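Amino acid ABC superfamily ATP binding cassette transporter, binding protein (PDB 4H5G) binds L-arginine and probably delivers it to an ABC importer as the substrate-binding component of an amino acid uptake system. Local coordinates at residues G12-A17 with K74-V79; V16-D21 with I58-F63; P24-S29 with G39-M44; F92-P97 with A199-L204. All blocks are in the same frame, centred on the assembly; numbering follows the deposited sequence. Where two conformers were deposited one is given.

Contact 1 (G12-A17 with K74-V79). With EDO (1,2-ethanediol), chain J.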
loop_
_atom_site.group_PDB
_atom_site.type_symbol
_atom_site.label_atom_id
_atom_site.label_comp_id
_atom_site.label_asym_id
_atom_site.label_seq_id
_atom_site.Cartn_x
_atom_site.Cartn_y
_atom_site.Cartn_z
ATOM N N GLY A 12 16.428 -2.216 -20.530
ATOM C CA GLY A 12 16.179 -3.636 -20.326
ATOM C C GLY A 12 15.517 -3.960 -18.996
ATOM O O GLY A 12 15.419 -5.122 -18.608
ATOM N N LYS A 13 15.046 -2.937 -18.294
ATOM C CA LYS A 13 14.416 -3.173 -16.994
ATOM C C LYS A 13 13.343 -2.150 -16.661
ATOM O O LYS A 13 13.411 -1.004 -17.094
ATOM C CB LYS A 13 15.470 -3.178 -15.895
ATOM C CG LYS A 13 16.182 -1.854 -15.719
ATOM C CD LYS A 13 17.157 -1.893 -14.536
ATOM C CE LYS A 13 18.079 -0.680 -14.556
ATOM N NZ LYS A 13 17.323 0.608 -14.686
ATOM N N LEU A 14 12.363 -2.577 -15.872
ATOM C CA LEU A 14 11.322 -1.683 -15.366
ATOM C C LEU A 14 11.574 -1.488 -13.877
ATOM O O LEU A 14 11.521 -2.448 -13.113
ATOM C CB LEU A 14 9.956 -2.333 -15.570
ATOM C CG LEU A 14 8.758 -1.572 -15.001
ATOM C CD1 LEU A 14 8.438 -0.323 -15.846
ATOM C CD2 LEU A 14 7.533 -2.503 -14.923
ATOM N N VAL A 15 11.874 -0.265 -13.452
ATOM C CA VAL A 15 12.232 -0.041 -12.048
ATOM C C VAL A 15 10.991 0.440 -11.314
ATOM O O VAL A 15 10.380 1.417 -11.712
ATOM C CB VAL A 15 13.366 0.994 -11.919
ATOM C CG1 VAL A 15 13.709 1.231 -10.450
ATOM C CG2 VAL A 15 14.598 0.530 -12.704
ATOM N N VAL A 16 10.612 -0.263 -10.251
ATOM C CA VAL A 16 9.378 0.047 -9.537
ATOM C C VAL A 16 9.706 0.353 -8.083
ATOM O O VAL A 16 10.264 -0.490 -7.387
ATOM C CB VAL A 16 8.408 -1.161 -9.596
ATOM C CG1 VAL A 16 7.171 -0.909 -8.730
ATOM C CG2 VAL A 16 8.009 -1.488 -11.038
ATOM N N ALA A 17 9.361 1.557 -7.631
ATOM C CA ALA A 17 9.579 1.965 -6.241
ATOM C C ALA A 17 8.443 1.428 -5.375
ATOM O O ALA A 17 7.270 1.543 -5.732
ATOM C CB ALA A 17 9.653 3.473 -6.137
ATOM N N LYS A 74 14.292 8.111 -9.905
ATOM C CA LYS A 74 14.943 6.916 -9.355
ATOM C C LYS A 74 14.182 5.643 -9.731
ATOM O O LYS A 74 14.701 4.539 -9.584
ATOM C CB LYS A 74 15.029 6.996 -7.824
ATOM C CG LYS A 74 15.656 8.273 -7.272
ATOM C CD LYS A 74 17.140 8.364 -7.599
ATOM C CE LYS A 74 17.696 9.726 -7.192
ATOM N NZ LYS A 74 17.063 10.827 -7.982
ATOM N N ALA A 75 12.943 5.807 -10.189
ATOM C CA ALA A 75 12.128 4.686 -10.651
ATOM C C ALA A 75 11.223 5.113 -11.798
ATOM O O ALA A 75 10.966 6.303 -11.967
ATOM C CB ALA A 75 11.296 4.107 -9.488
ATOM N N ASP A 76 10.734 4.136 -12.558
ATOM C CA ASP A 76 9.821 4.375 -13.679
ATOM C C ASP A 76 8.369 4.439 -13.230
ATOM O O ASP A 76 7.549 5.142 -13.822
ATOM C CB ASP A 76 9.942 3.229 -14.692
ATOM C CG ASP A 76 11.318 3.116 -15.293
ATOM O OD1 ASP A 76 11.795 4.101 -15.902
ATOM O OD2 ASP A 76 11.933 2.035 -15.154
ATOM N N LEU A 77 8.061 3.661 -12.199
ATOM C CA LEU A 77 6.711 3.569 -11.664
ATOM C C LEU A 77 6.810 3.513 -10.148
ATOM O O LEU A 77 7.827 3.102 -9.607
ATOM C CB LEU A 77 6.042 2.271 -12.129
ATOM C CG LEU A 77 5.797 2.037 -13.622
ATOM C CD1 LEU A 77 5.208 0.627 -13.805
ATOM C CD2 LEU A 77 4.851 3.095 -14.184
ATOM N N ALA A 78 5.740 3.890 -9.461
ATOM C CA ALA A 78 5.637 3.602 -8.026
ATOM C C ALA A 78 4.402 2.737 -7.825
ATOM O O ALA A 78 3.318 3.067 -8.308
ATOM C CB ALA A 78 5.546 4.885 -7.226
ATOM N N VAL A 79 4.573 1.617 -7.129
ATOM C CA VAL A 79 3.462 0.692 -6.864
ATOM C C VAL A 79 3.602 0.291 -5.408
ATOM O O VAL A 79 4.528 -0.432 -5.042
ATOM C CB VAL A 79 3.527 -0.555 -7.755
ATOM C CG1 VAL A 79 2.286 -1.429 -7.532
ATOM C CG2 VAL A 79 3.619 -0.175 -9.249
HETATM C C1 EDO J . 11.141 7.438 -18.722
HETATM O O1 EDO J . 12.452 7.403 -19.294
HETATM C C2 EDO J . 10.705 6.019 -18.382
HETATM O O2 EDO J . 9.721 6.045 -17.342
#
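Val16 with Leu77 and Ala17 with Ala78 pair as parallel strands, joined by a ladder in which Ala17 N bonds to Leu77 O at 2.9 Å and Ala17 O takes the amide of Val79 at 3.0 Å. One step earlier, Val15 O accepts two bonds, from Asp76 N at 2.9 Å and from Leu77 N at 3.3 Å. The carboxylate of Asp76 completes the grip on the same edge of Val15: its OD2 uses the anti lone pair to receive Val15 N at 2.9 Å, along an almost straight N-H...O line of 174°. With CG anti to its own carbonyl carbon (chi1 -62°), the Asp76 side chain takes the place a backbone carbonyl would fill in a regular ladder. A salt bridge from Lys11 to the same OD2 would help to keep it ionised, and OD1 carries a weak bond from a 1,2-ethanediol hydroxyl. Small residues suit the rest of the line: Ala75 CB sits 3.8 Å from Ala17 CB. Branched and longer side chains fill the face that holds Val16 and Leu77, where Leu14 CD1 meets the tip of Leu77 at CD1 and Val16 CG1 lies 3.7 Å from Val79 CG2. Strand 13-18 is the centre of its three-stranded parallel sheet, flanked by strand 55-60. Helix 40-52 packs on Leu14 and Val79, while helix 66-71 lies against Ala17 and Ala78.

Contact 2 (V16-D21 with I58-F63). With ARG (arginine), chain L.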
loop_
_atom_site.group_PDB
_atom_site.type_symbol
_atom_site.label_atom_id
_atom_site.label_comp_id
_atom_site.label_asym_id
_atom_site.label_seq_id
_atom_site.Cartn_x
_atom_site.Cartn_y
_atom_site.Cartn_z
ATOM N N VAL A 16 10.612 -0.263 -10.251
ATOM C CA VAL A 16 9.378 0.047 -9.537
ATOM C C VAL A 16 9.706 0.353 -8.083
ATOM O O VAL A 16 10.264 -0.490 -7.387
ATOM C CB VAL A 16 8.408 -1.161 -9.596
ATOM C CG1 VAL A 16 7.171 -0.909 -8.730
ATOM C CG2 VAL A 16 8.009 -1.488 -11.038
ATOM N N ALA A 17 9.361 1.557 -7.631
ATOM C CA ALA A 17 9.579 1.965 -6.241
ATOM C C ALA A 17 8.443 1.428 -5.375
ATOM O O ALA A 17 7.270 1.543 -5.732
ATOM C CB ALA A 17 9.653 3.473 -6.137
ATOM N N THR A 18 8.784 0.841 -4.232
ATOM C CA THR A 18 7.758 0.308 -3.334
ATOM C C THR A 18 8.244 0.344 -1.888
ATOM O O THR A 18 9.407 0.606 -1.623
ATOM C CB THR A 18 7.329 -1.133 -3.704
ATOM O OG1 THR A 18 6.060 -1.414 -3.106
ATOM C CG2 THR A 18 8.340 -2.175 -3.196
ATOM N N SER A 19 7.333 0.052 -0.963
ATOM C CA SER A 19 7.644 0.011 0.464
ATOM C C SER A 19 7.140 -1.316 1.016
ATOM O O SER A 19 5.954 -1.458 1.310
ATOM C CB SER A 19 6.978 1.189 1.191
ATOM O OG SER A 19 7.048 1.071 2.606
ATOM N N PRO A 20 8.041 -2.306 1.156
ATOM C CA PRO A 20 7.604 -3.664 1.515
ATOM C C PRO A 20 7.320 -3.870 3.004
ATOM O O PRO A 20 7.936 -4.734 3.632
ATOM C CB PRO A 20 8.779 -4.531 1.058
ATOM C CG PRO A 20 9.962 -3.640 1.231
ATOM C CD PRO A 20 9.492 -2.239 0.912
ATOM N N ASP A 21 6.381 -3.095 3.546
ATOM C CA ASP A 21 5.959 -3.223 4.948
ATOM C C ASP A 21 4.445 -3.355 5.028
ATOM O O ASP A 21 3.825 -2.910 5.988
ATOM C CB ASP A 21 6.404 -1.996 5.768
ATOM C CG ASP A 21 5.796 -0.682 5.250
ATOM O OD1 ASP A 21 5.259 -0.685 4.135
ATOM O OD2 ASP A 21 5.883 0.353 5.956
ATOM N N ILE A 58 12.839 -4.198 -8.365
ATOM C CA ILE A 58 12.094 -3.599 -7.256
ATOM C C ILE A 58 13.040 -2.748 -6.419
ATOM O O ILE A 58 14.100 -3.209 -6.002
ATOM C CB ILE A 58 11.466 -4.678 -6.357
ATOM C CG1 ILE A 58 10.405 -5.469 -7.122
ATOM C CG2 ILE A 58 10.829 -4.044 -5.119
ATOM C CD1 ILE A 58 9.202 -4.664 -7.529
ATOM N N LEU A 59 12.663 -1.494 -6.201
ATOM C CA LEU A 59 13.472 -0.575 -5.406
ATOM C C LEU A 59 12.728 -0.335 -4.103
ATOM O O LEU A 59 11.689 0.314 -4.101
ATOM C CB LEU A 59 13.649 0.740 -6.176
ATOM C CG LEU A 59 14.474 1.846 -5.522
ATOM C CD1 LEU A 59 15.916 1.399 -5.264
ATOM C CD2 LEU A 59 14.435 3.093 -6.414
ATOM N N SER A 60 13.242 -0.881 -2.999
ATOM C CA SER A 60 12.555 -0.796 -1.706
ATOM C C SER A 60 12.996 0.418 -0.883
ATOM O O SER A 60 14.186 0.728 -0.796
ATOM C CB SER A 60 12.804 -2.072 -0.890
ATOM O OG SER A 60 12.172 -3.184 -1.483
ATOM N N MET A 61 12.031 1.075 -0.252
ATOM C CA MET A 61 12.320 2.221 0.602
ATOM C C MET A 61 11.143 2.427 1.540
ATOM O O MET A 61 10.195 1.659 1.516
ATOM C CB MET A 61 12.500 3.453 -0.271
ATOM C CG MET A 61 11.216 3.817 -0.998
ATOM S SD MET A 61 11.586 4.952 -2.347
ATOM C CE MET A 61 12.397 3.842 -3.496
ATOM N N SER A 62 11.184 3.456 2.374
ATOM C CA SER A 62 10.024 3.714 3.223
ATOM C C SER A 62 8.947 4.391 2.399
ATOM O O SER A 62 9.240 5.068 1.409
ATOM C CB SER A 62 10.404 4.580 4.419
ATOM O OG SER A 62 11.331 3.910 5.251
ATOM N N PHE A 63 7.697 4.234 2.815
ATOM C CA PHE A 63 6.600 4.734 2.000
ATOM C C PHE A 63 6.707 6.219 1.702
ATOM O O PHE A 63 6.458 6.639 0.569
ATOM C CB PHE A 63 5.225 4.432 2.592
ATOM C CG PHE A 63 4.100 4.875 1.690
ATOM C CD1 PHE A 63 3.700 4.086 0.629
ATOM C CD2 PHE A 63 3.501 6.117 1.861
ATOM C CE1 PHE A 63 2.683 4.503 -0.220
ATOM C CE2 PHE A 63 2.501 6.552 1.002
ATOM C CZ PHE A 63 2.088 5.746 -0.033
HETATM N N ARG L . -3.043 3.673 0.718
HETATM C CA ARG L . -2.310 4.595 1.599
HETATM C C ARG L . -1.731 5.754 0.818
HETATM O O ARG L . -1.590 5.709 -0.415
HETATM C CB ARG L . -1.191 3.865 2.356
HETATM C CG ARG L . -0.257 3.039 1.475
HETATM C CD ARG L . 0.954 2.527 2.269
HETATM N NE ARG L . 1.765 1.590 1.478
HETATM C CZ ARG L . 2.844 0.953 1.921
HETATM N NH1 ARG L . 3.502 0.114 1.122
HETATM N NH2 ARG L . 3.262 1.154 3.165
HETATM O OXT ARG L . -1.393 6.781 1.412
HETATM O O HOH W 1 7.729 2.347 5.074
#
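Thr18 and Leu59 belong to neighbouring parallel strands of a periplasmic binding protein type II fold, and beyond their C-terminal ends the two segments turn into loops that line the arginine pocket. Backbone bonds fix the register: Leu59 N to Val16 O at 2.9 Å, Thr18 N to Leu59 O at 3.0 Å and Met61 N to Thr18 O at 3.0 Å. The strand segments run 31° apart. Apolar contacts follow on both faces. Thr18 CG2 meets Ile58 CG2 at 3.7 Å, beta-branched chains being well matched to extended backbone. On the face of Ala17, the Met61 chain bends at chi3 (72°) to bring CE over the small Ala17 CB. At the sheet edge the Pro20 ring lies on Ser60 OG. Pro20 also centres an inverse gamma turn, closed by Asp21 N on Ser19 O.

The ligand gathers the polar groups. Arginine NH1 donates to Ser19 O and NH2 to Asp21 OD1, a carboxylate suited to a guanidinium. The Phe63 ring offers a face to the ligand side chain, arginine CD lying 3.5 Å above its plane, toward the rim, and NE 3.3 Å from Phe63 CD1; Ser19 CB lies at the ring edge. A water joins the loops: it accepts from Phe63 N and, in one of Ser19's two modelled conformers, from Ser19 OG, and donates at 2.9 Å to Asp21 OD2, which also accepts from Met153 N.

Contact 3 (P24-S29 with G39-M44)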
loop_
_atom_site.group_PDB
_atom_site.type_symbol
_atom_site.label_atom_id
_atom_site.label_comp_id
_atom_site.label_asym_id
_atom_site.label_seq_id
_atom_site.Cartn_x
_atom_site.Cartn_y
_atom_site.Cartn_z
ATOM N N PRO A 24 -0.996 -7.663 2.374
ATOM C CA PRO A 24 -0.593 -8.510 1.242
ATOM C C PRO A 24 -0.150 -7.778 -0.022
ATOM O O PRO A 24 0.086 -8.442 -1.032
ATOM C CB PRO A 24 -1.885 -9.284 0.941
ATOM C CG PRO A 24 -2.937 -8.257 1.210
ATOM C CD PRO A 24 -2.462 -7.497 2.425
ATOM N N PHE A 25 -0.038 -6.454 0.021
ATOM C CA PHE A 25 0.341 -5.686 -1.170
ATOM C C PHE A 25 1.816 -5.875 -1.522
ATOM O O PHE A 25 2.162 -6.220 -2.648
ATOM C CB PHE A 25 0.052 -4.194 -0.963
ATOM C CG PHE A 25 -1.415 -3.860 -0.902
ATOM C CD1 PHE A 25 -2.164 -3.769 -2.065
ATOM C CD2 PHE A 25 -2.040 -3.625 0.308
ATOM C CE1 PHE A 25 -3.511 -3.463 -2.014
ATOM C CE2 PHE A 25 -3.380 -3.312 0.361
ATOM C CZ PHE A 25 -4.115 -3.228 -0.802
ATOM N N GLU A 26 2.679 -5.614 -0.550
ATOM C CA GLU A 26 4.116 -5.895 -0.693
ATOM C C GLU A 26 4.736 -6.115 0.680
ATOM O O GLU A 26 4.421 -5.406 1.644
ATOM C CB GLU A 26 4.851 -4.761 -1.416
ATOM C CG GLU A 26 4.580 -3.370 -0.867
ATOM C CD GLU A 26 3.408 -2.710 -1.562
ATOM O OE1 GLU A 26 3.207 -2.995 -2.765
ATOM O OE2 GLU A 26 2.685 -1.916 -0.921
ATOM N N PHE A 27 5.632 -7.097 0.761
ATOM C CA PHE A 27 6.268 -7.451 2.017
ATOM C C PHE A 27 7.452 -8.363 1.768
ATOM O O PHE A 27 7.706 -8.753 0.632
ATOM C CB PHE A 27 5.274 -8.108 2.997
ATOM C CG PHE A 27 4.601 -9.363 2.478
ATOM C CD1 PHE A 27 3.603 -9.289 1.529
ATOM C CD2 PHE A 27 4.936 -10.614 2.984
ATOM C CE1 PHE A 27 2.956 -10.434 1.074
ATOM C CE2 PHE A 27 4.295 -11.769 2.531
ATOM C CZ PHE A 27 3.304 -11.678 1.578
ATOM N N GLN A 28 8.171 -8.693 2.830
ATOM C CA GLN A 28 9.338 -9.559 2.713
ATOM C C GLN A 28 8.981 -10.968 3.108
ATOM O O GLN A 28 8.336 -11.183 4.133
ATOM C CB GLN A 28 10.457 -9.059 3.623
ATOM C CG GLN A 28 10.758 -7.596 3.430
ATOM C CD GLN A 28 12.086 -7.365 2.767
ATOM O OE1 GLN A 28 12.372 -7.928 1.710
ATOM N NE2 GLN A 28 12.921 -6.545 3.393
ATOM N N SER A 29 9.436 -11.932 2.313
ATOM C CA SER A 29 9.191 -13.337 2.604
ATOM C C SER A 29 10.394 -14.185 2.220
ATOM O O SER A 29 11.106 -13.878 1.261
ATOM C CB SER A 29 7.940 -13.811 1.860
ATOM O OG SER A 29 7.545 -15.094 2.306
ATOM N N GLY A 39 4.228 -10.152 -2.973
ATOM C CA GLY A 39 2.933 -9.547 -2.704
ATOM C C GLY A 39 2.166 -9.277 -3.980
ATOM O O GLY A 39 2.703 -9.411 -5.082
ATOM N N ALA A 40 0.904 -8.885 -3.838
ATOM C CA ALA A 40 0.054 -8.715 -5.018
ATOM C C ALA A 40 0.562 -7.590 -5.925
ATOM O O ALA A 40 0.480 -7.692 -7.150
ATOM C CB ALA A 40 -1.406 -8.490 -4.613
ATOM N N ASP A 41 1.086 -6.525 -5.327
ATOM C CA ASP A 41 1.641 -5.413 -6.117
ATOM C C ASP A 41 2.865 -5.852 -6.909
ATOM O O ASP A 41 3.118 -5.354 -8.015
ATOM C CB ASP A 41 2.052 -4.244 -5.213
ATOM C CG ASP A 41 0.913 -3.270 -4.926
ATOM O OD1 ASP A 41 -0.177 -3.386 -5.521
ATOM O OD2 ASP A 41 1.131 -2.347 -4.108
ATOM N N ILE A 42 3.624 -6.779 -6.338
ATOM C CA ILE A 42 4.822 -7.291 -7.000
ATOM C C ILE A 42 4.425 -8.195 -8.164
ATOM O O ILE A 42 5.023 -8.128 -9.240
ATOM C CB ILE A 42 5.735 -8.052 -6.019
ATOM C CG1 ILE A 42 6.016 -7.207 -4.767
ATOM C CG2 ILE A 42 7.038 -8.491 -6.707
ATOM C CD1 ILE A 42 6.486 -5.786 -5.058
ATOM N N ASP A 43 3.404 -9.022 -7.967
ATOM C CA ASP A 43 2.919 -9.874 -9.052
ATOM C C ASP A 43 2.401 -9.009 -10.187
ATOM O O ASP A 43 2.599 -9.318 -11.363
ATOM C CB ASP A 43 1.800 -10.816 -8.565
ATOM C CG ASP A 43 2.290 -11.873 -7.581
ATOM O OD1 ASP A 43 3.500 -12.143 -7.520
ATOM O OD2 ASP A 43 1.440 -12.455 -6.881
ATOM N N MET A 44 1.722 -7.924 -9.837
ATOM C CA MET A 44 1.211 -7.008 -10.865
ATOM C C MET A 44 2.372 -6.309 -11.569
ATOM O O MET A 44 2.382 -6.190 -12.791
ATOM C CB MET A 44 0.276 -5.963 -10.254
ATOM C CG MET A 44 -0.223 -4.937 -11.272
ATOM S SD MET A 44 -1.361 -3.755 -10.537
ATOM C CE MET A 44 -0.283 -3.028 -9.298
#
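Glu26 and Asp41 bring their acid groups together where a classic beta bulge, formed by Phe25 and Glu26, meets the N-terminus of helix 40-52, whose N-cap position is Gly39. Glu26 touches the ligand directly, accepting a hydrogen bond from arginine NH1 at OE2. Its other oxygen, OE1, lies 2.6 Å from Asp41 OD2, the two carboxylate planes being 32° apart. Oxygens this close suggest that one of the acids probably holds a proton. Glu26 arrives here because CG lies between its backbone N and carbonyl carbon (chi1 50°) and the chain bends again at chi2, while Ile42 CD1 packs against its CB at 4.1 Å.

Asp41 forms the second shell. Its OD1 is hydrogen-bonded to the hydroxyl of Tyr228 and its OD2 to the amide of Gly81, a residue whose own carbonyl oxygen binds the ligand. At the same end, the first-turn amides of the helix would also tend to stabilise negative charge. Phe25 sits beside the acid, with Asp41 OD1 at its ring edge, and the ring continues onto helix 172-181.

The backbone sets these positions. Ala40 N bonds to Pro24 O at 3.0 Å, nearly straight at 171°, and Asp41 N to Phe25 O at 2.9 Å, on a lone pair in the carbonyl plane. Both carbonyls thus serve amides that a helix leaves without acceptors in its first turn. Gly39 has a positive phi and no side chain; a CB would collide with Phe25 O, which stands 3.4 Å from its CA, and Phe27 CE1 touches that same CA at 3.9 Å.

Contact 4 (F92-P97 with A199-L204)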
loop_
_atom_site.group_PDB
_atom_site.type_symbol
_atom_site.label_atom_id
_atom_site.label_comp_id
_atom_site.label_asym_id
_atom_site.label_seq_id
_atom_site.Cartn_x
_atom_site.Cartn_y
_atom_site.Cartn_z
ATOM N N PHE A 92 1.417 13.731 -10.056
ATOM C CA PHE A 92 1.631 12.494 -10.804
ATOM C C PHE A 92 0.442 12.143 -11.680
ATOM O O PHE A 92 -0.665 12.629 -11.454
ATOM C CB PHE A 92 1.856 11.335 -9.824
ATOM C CG PHE A 92 2.992 11.574 -8.887
ATOM C CD1 PHE A 92 4.289 11.323 -9.294
ATOM C CD2 PHE A 92 2.769 12.080 -7.624
ATOM C CE1 PHE A 92 5.349 11.561 -8.447
ATOM C CE2 PHE A 92 3.832 12.325 -6.770
ATOM C CZ PHE A 92 5.124 12.061 -7.192
ATOM N N ASP A 93 0.675 11.302 -12.679
ATOM C CA ASP A 93 -0.440 10.655 -13.356
ATOM C C ASP A 93 -0.634 9.308 -12.727
ATOM O O ASP A 93 0.285 8.762 -12.120
ATOM C CB ASP A 93 -0.171 10.507 -14.845
ATOM C CG ASP A 93 -0.446 11.787 -15.614
ATOM O OD1 ASP A 93 -1.118 12.704 -15.087
ATOM O OD2 ASP A 93 -0.004 11.865 -16.771
ATOM N N PHE A 94 -1.839 8.769 -12.841
ATOM C CA PHE A 94 -2.085 7.448 -12.281
ATOM C C PHE A 94 -2.705 6.558 -13.328
ATOM O O PHE A 94 -3.420 7.026 -14.232
ATOM C CB PHE A 94 -3.031 7.519 -11.072
ATOM C CG PHE A 94 -2.373 7.996 -9.806
ATOM C CD1 PHE A 94 -2.351 9.341 -9.486
ATOM C CD2 PHE A 94 -1.780 7.092 -8.932
ATOM C CE1 PHE A 94 -1.745 9.784 -8.316
ATOM C CE2 PHE A 94 -1.174 7.526 -7.758
ATOM C CZ PHE A 94 -1.163 8.874 -7.450
ATOM N N SER A 95 -2.437 5.269 -13.180
ATOM C CA SER A 95 -3.090 4.238 -13.975
ATOM C C SER A 95 -4.547 4.222 -13.548
ATOM O O SER A 95 -4.919 4.841 -12.544
ATOM C CB SER A 95 -2.467 2.875 -13.666
ATOM O OG SER A 95 -2.868 2.429 -12.391
ATOM N N ILE A 96 -5.377 3.513 -14.308
ATOM C CA ILE A 96 -6.708 3.160 -13.822
ATOM C C ILE A 96 -6.542 2.409 -12.491
ATOM O O ILE A 96 -5.500 1.814 -12.231
ATOM C CB ILE A 96 -7.470 2.302 -14.852
ATOM C CG1 ILE A 96 -6.746 0.975 -15.097
ATOM C CG2 ILE A 96 -7.699 3.108 -16.146
ATOM C CD1 ILE A 96 -7.466 0.045 -16.094
ATOM N N PRO A 97 -7.572 2.434 -11.626
ATOM C CA PRO A 97 -7.425 1.719 -10.351
ATOM C C PRO A 97 -7.192 0.224 -10.594
ATOM O O PRO A 97 -7.791 -0.322 -11.526
ATOM C CB PRO A 97 -8.804 1.874 -9.701
ATOM C CG PRO A 97 -9.423 3.030 -10.357
ATOM C CD PRO A 97 -8.848 3.159 -11.729
ATOM N N ALA A 199 -8.957 4.763 -5.001
ATOM C CA ALA A 199 -8.624 3.359 -5.041
ATOM C C ALA A 199 -7.117 3.317 -5.213
ATOM O O ALA A 199 -6.504 4.351 -5.496
ATOM C CB ALA A 199 -9.304 2.736 -6.233
ATOM N N ASN A 200 -6.516 2.141 -5.062
ATOM C CA ASN A 200 -5.098 1.964 -5.360
ATOM C C ASN A 200 -4.812 2.052 -6.853
ATOM O O ASN A 200 -5.520 1.464 -7.654
ATOM C CB ASN A 200 -4.640 0.597 -4.853
ATOM C CG ASN A 200 -4.889 0.433 -3.383
ATOM O OD1 ASN A 200 -4.221 1.070 -2.559
ATOM N ND2 ASN A 200 -5.879 -0.388 -3.032
ATOM N N ALA A 201 -3.764 2.779 -7.229
ATOM C CA ALA A 201 -3.355 2.831 -8.632
ATOM C C ALA A 201 -1.840 2.913 -8.733
ATOM O O ALA A 201 -1.161 3.174 -7.751
ATOM C CB ALA A 201 -4.015 4.013 -9.329
ATOM N N VAL A 202 -1.317 2.680 -9.926
ATOM C CA VAL A 202 0.123 2.773 -10.174
ATOM C C VAL A 202 0.413 4.229 -10.482
ATOM O O VAL A 202 -0.276 4.823 -11.309
ATOM C CB VAL A 202 0.494 1.915 -11.400
ATOM C CG1 VAL A 202 1.959 2.144 -11.796
ATOM C CG2 VAL A 202 0.210 0.414 -11.131
ATOM N N ALA A 203 1.424 4.810 -9.830
ATOM C CA ALA A 203 1.806 6.205 -10.098
ATOM C C ALA A 203 2.894 6.283 -11.175
ATOM O O ALA A 203 3.801 5.445 -11.218
ATOM C CB ALA A 203 2.288 6.883 -8.804
ATOM N N LEU A 204 2.783 7.292 -12.038
ATOM C CA LEU A 204 3.796 7.594 -13.067
ATOM C C LEU A 204 4.108 9.075 -13.040
ATOM O O LEU A 204 3.298 9.869 -12.582
ATOM C CB LEU A 204 3.261 7.273 -14.468
ATOM C CG LEU A 204 2.613 5.917 -14.715
ATOM C CD1 LEU A 204 1.086 5.975 -14.455
ATOM C CD2 LEU A 204 2.915 5.431 -16.145
#
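Ser95 and Val202 are locked together by two bonds: Ser95 N donates to Val202 O at 2.9 Å, and Val202 N returns to Ser95 OG, also at 2.9 Å. The hydroxyl is placed by a chi1 of 73°, in the crowded position between backbone N and carbonyl carbon, and its proton goes to Ile96 O at 2.7 Å. Serine suits this buried spot because one small group both accepts and donates. The Phe94 ring packs close by, its CD2 3.8 Å from Ala201 CB and its CE2 3.7 Å from Ala203 CB, small methyls that admit a large ring. Asp93 and Leu204 form the hydrogen-bonded antiparallel pair, Leu204 CD1 curling back toward Ser95 N. In the type II binding-protein fold this is where the strand returning from the other domain joins the first domain's sheet, here strand 203-205 against 92-94. Phe92 presents its ring edge to Leu204 O and also packs on helix 66-71.

Looser is the other end. Past Ser95 the ladder gives way to the exposed ring of Pro97, which meets Asn200 O through a weak CA-H...O contact and Ala199 CB through its CB at 3.6 Å. At the opposite end, partly exposed Asp93 turns its carboxylate from Leu204 to a salt bridge with Lys206.

How the contacts relate
Contacts 1 and 2 share Val16 and Ala17, the two edges of strand 13-18 being used by 77-78 and 55-60; their centres are 10 Å apart, and Val79 O probably bonds Thr18 OG1 at 2.7 Å. Contact 4 extends the row, since Ala78 O lies 3.0 Å from Ala203 N, a probable hydrogen bond, giving the strand order 55-60, 13-18, 77-78, 203-205, 92-94. Contact 3 is nested in the chain within contact 2 and packs against it, Ile42 CD1 being 3.8 Å from Ile58 CD1. Contacts 2 and 3 hold the arginine guanidinium from adjoining loops; the side chain of Asn200 in contact 4 comes within about 4 Å of the ligand, that of Val79 in contact 1 about 9 Å.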